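Local structure of tannase (4JUI) at residues N161-G166 against S202-I207. The protein hydrolyses the galloyl ester bonds of tannins and related gallate esters, probably by the serine-hydrolase mechanism of the alpha/beta-hydrolase clan. The protein carries 1 engineered substitution. Residues are numbered along the deposited sequence; the frame is centred on the assembly and turned at random.
Sequences NGTAAG and SAYCPI. Engineered in segment 161-166: A164 (natural residue Ser). With EGR (ethyl 3,4,5-trihydroxybenzoate), chain C.
Strands 161-163 and 202-204 run parallel, 7° apart, joined by Y204 N to G162 O (3.0 Å) and A164 N to Y204 O (2.8 Å); beyond Y204, I207 N rises to A164 O from above its carbonyl plane. N161 turns its CG away from the backbone N and brings the end of its amide over toward S202 and Y204, where OD1 accepts S202 OG at 2.7 Å, the hydroxyl standing 42° out of the carbonyl plane. The same OD1 meets the Y204 ring edge, 3.3 Å from CE1; Y204 OH binds D457, and N161 ND2 binds D455. A leucine in place of this asparagine would probably leave the buried S202 hydroxyl without its acceptor and D455 without the amide donor. This is the nucleophile elbow of the alpha/beta-hydrolase fold: in the turn G-x-S-x-G the engineered A164, serine in nature, has the positive phi (64°) and strained backbone usual at the elbow, just before helix 165-175. Its CB lies 3.1 Å from the ester carbonyl oxygen O05 of the bound ethyl gallate, which takes a hydrogen bond from A165 N, as in an oxyanion hole. C205 SG packs 4.0 Å from A164 CB, and I207 wedges CG1 against A164 while its CG2 touches the galloyl ring, 3.7 Å from C08.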
ATOM      1  N   ASN A 161      -5.697   2.065   5.606  1.00 11.47           N
ATOM      2  CA  ASN A 161      -5.463   0.693   5.187  1.00 10.29           C
ATOM      3  C   ASN A 161      -5.489   0.616   3.664  1.00 15.02           C
ATOM      4  O   ASN A 161      -6.229   1.353   3.016  1.00 14.45           O
ATOM      5  CB  ASN A 161      -6.517  -0.256   5.782  1.00  9.44           C
ATOM      6  CG  ASN A 161      -6.215  -1.714   5.481  1.00 18.45           C
ATOM      7  OD1 ASN A 161      -5.068  -2.152   5.594  1.00 14.56           O
ATOM      8  ND2 ASN A 161      -7.233  -2.462   5.067  1.00 15.37           N
ATOM      9  N   GLY A 162      -4.656  -0.249   3.089  1.00  9.42           N
ATOM     10  CA  GLY A 162      -4.646  -0.429   1.653  1.00  9.55           C
ATOM     11  C   GLY A 162      -3.742  -1.570   1.237  1.00 10.36           C
ATOM     12  O   GLY A 162      -2.901  -2.014   2.026  1.00 11.30           O
ATOM     13  N   THR A 163      -3.926  -2.041   0.005  1.00 10.52           N
ATOM     14  CA  THR A 163      -3.148  -3.161  -0.539  1.00  8.96           C
ATOM     15  C   THR A 163      -2.357  -2.723  -1.768  1.00 10.62           C
ATOM     16  O   THR A 163      -2.903  -2.047  -2.645  1.00 13.49           O
ATOM     17  CB  THR A 163      -4.095  -4.315  -0.942  1.00 13.27           C
ATOM     18  OG1 THR A 163      -4.757  -4.823   0.224  1.00 14.28           O
ATOM     19  CG2 THR A 163      -3.331  -5.458  -1.594  1.00 12.71           C
ATOM     20  N   ALA A 164      -1.084  -3.117  -1.826  1.00  8.82           N
ATOM     21  CA  ALA A 164      -0.235  -2.897  -2.997  1.00 11.09           C
ATOM     22  C   ALA A 164      -0.006  -1.403  -3.267  1.00  8.28           C
ATOM     23  O   ALA A 164       0.540  -0.713  -2.402  1.00 10.71           O
ATOM     24  CB  ALA A 164      -0.819  -3.608  -4.195  1.00 13.67           C
ATOM     25  N   ALA A 165      -0.419  -0.880  -4.426  1.00 10.30           N
ATOM     26  CA  ALA A 165      -0.344   0.569  -4.607  1.00  8.95           C
ATOM     27  C   ALA A 165      -1.127   1.267  -3.489  1.00 11.41           C
ATOM     28  O   ALA A 165      -0.741   2.345  -3.016  1.00 12.75           O
ATOM     29  CB  ALA A 165      -0.872   0.993  -5.988  1.00 12.02           C
ATOM     30  N   GLY A 166      -2.206   0.627  -3.051  1.00  9.20           N
ATOM     31  CA  GLY A 166      -3.017   1.156  -1.962  1.00 10.31           C
ATOM     32  C   GLY A 166      -2.305   1.061  -0.628  1.00 11.57           C
ATOM     33  O   GLY A 166      -2.556   1.859   0.284  1.00 10.33           O
ATOM     34  N   SER A 202      -1.948   0.699   8.448  1.00 13.08           N
ATOM     35  CA  SER A 202      -1.954  -0.693   8.006  1.00 12.64           C
ATOM     36  C   SER A 202      -1.628  -0.732   6.511  1.00 10.45           C
ATOM     37  O   SER A 202      -2.261  -0.037   5.713  1.00 10.45           O
ATOM     38  CB  SER A 202      -3.322  -1.315   8.248  1.00 12.17           C
ATOM     39  OG  SER A 202      -3.406  -2.630   7.717  1.00 11.66           O
ATOM     40  N   ALA A 203      -0.630  -1.523   6.125  1.00  8.98           N
ATOM     41  CA  ALA A 203      -0.239  -1.603   4.725  1.00 13.50           C
ATOM     42  C   ALA A 203       0.066  -3.036   4.339  1.00 10.97           C
ATOM     43  O   ALA A 203       0.910  -3.682   4.950  1.00 13.97           O
ATOM     44  CB  ALA A 203       0.968  -0.704   4.444  1.00 12.01           C
ATOM     45  N   TYR A 204      -0.653  -3.529   3.337  1.00  9.67           N
ATOM     46  CA  TYR A 204      -0.400  -4.826   2.738  1.00 10.46           C
ATOM     47  C   TYR A 204       0.412  -4.641   1.468  1.00  9.30           C
ATOM     48  O   TYR A 204       0.087  -3.770   0.639  1.00 12.27           O
ATOM     49  CB  TYR A 204      -1.718  -5.509   2.401  1.00 10.02           C
ATOM     50  CG  TYR A 204      -2.485  -5.874   3.656  1.00  9.85           C
ATOM     51  CD1 TYR A 204      -3.448  -5.020   4.184  1.00  9.80           C
ATOM     52  CD2 TYR A 204      -2.215  -7.058   4.330  1.00 10.39           C
ATOM     53  CE1 TYR A 204      -4.133  -5.356   5.350  1.00 10.29           C
ATOM     54  CE2 TYR A 204      -2.891  -7.390   5.490  1.00 10.92           C
ATOM     55  CZ  TYR A 204      -3.839  -6.537   5.989  1.00 14.42           C
ATOM     56  OH  TYR A 204      -4.497  -6.890   7.143  1.00 14.21           O
ATOM     57  N   CYS A 205       1.466  -5.451   1.339  1.00 10.39           N
ATOM     58  CA  CYS A 205       2.401  -5.416   0.207  1.00 11.76           C
ATOM     59  C   CYS A 205       2.608  -4.051  -0.462  1.00  9.68           C
ATOM     60  O   CYS A 205       2.393  -3.911  -1.665  1.00  9.86           O
ATOM     61  CB  CYS A 205       2.024  -6.473  -0.846  1.00  9.67           C
ATOM     62  SG  CYS A 205       0.377  -6.348  -1.581  1.00 13.38           S
ATOM     63  N   PRO A 206       3.056  -3.050   0.311  1.00  9.68           N
ATOM     64  CA  PRO A 206       3.128  -1.702  -0.256  1.00  9.86           C
ATOM     65  C   PRO A 206       4.101  -1.620  -1.440  1.00 11.47           C
ATOM     66  O   PRO A 206       5.291  -1.927  -1.296  1.00 12.95           O
ATOM     67  CB  PRO A 206       3.627  -0.848   0.918  1.00 10.52           C
ATOM     68  CG  PRO A 206       4.317  -1.837   1.853  1.00 10.49           C
ATOM     69  CD  PRO A 206       3.509  -3.097   1.714  1.00 10.90           C
ATOM     70  N   ILE A 207       3.582  -1.243  -2.606  1.00 11.37           N
ATOM     71  CA  ILE A 207       4.404  -1.103  -3.804  1.00  7.83           C
ATOM     72  C   ILE A 207       4.941   0.335  -3.835  1.00 12.45           C
ATOM     73  O   ILE A 207       4.324   1.241  -4.405  1.00 11.16           O
ATOM     74  CB  ILE A 207       3.605  -1.440  -5.082  1.00  9.02           C
ATOM     75  CG1 ILE A 207       3.025  -2.851  -4.999  1.00 13.81           C
ATOM     76  CG2 ILE A 207       4.475  -1.310  -6.334  1.00 10.59           C
ATOM     77  CD1 ILE A 207       4.072  -3.958  -5.068  1.00 20.52           C
TER
HETATM   78  C01 EGR C 501      -2.168  -4.630  -9.574  1.00 37.92           C
HETATM   79  C02 EGR C 501      -1.912  -5.202  -8.208  1.00 35.06           C
HETATM   80  O03 EGR C 501      -1.420  -4.377  -7.187  1.00 24.04           O
HETATM   81  C04 EGR C 501      -0.886  -3.104  -7.395  1.00 30.72           C
HETATM   82  O05 EGR C 501      -1.291  -2.104  -6.809  1.00 26.37           O
HETATM   83  C06 EGR C 501       0.413  -3.002  -8.100  1.00 28.58           C
HETATM   84  C07 EGR C 501       0.863  -1.756  -8.499  1.00 28.83           C
HETATM   85  C08 EGR C 501       2.060  -1.662  -9.175  1.00 35.41           C
HETATM   86  O09 EGR C 501       2.516  -0.428  -9.577  1.00 36.95           O
HETATM   87  C10 EGR C 501       2.798  -2.810  -9.437  1.00 33.60           C
HETATM   88  O11 EGR C 501       3.999  -2.708 -10.104  1.00 25.74           O
HETATM   89  C12 EGR C 501       2.341  -4.053  -9.024  1.00 31.85           C
HETATM   90  O13 EGR C 501       3.052  -5.198  -9.274  1.00 31.01           O
HETATM   91  C14 EGR C 501       1.143  -4.146  -8.349  1.00 30.61           C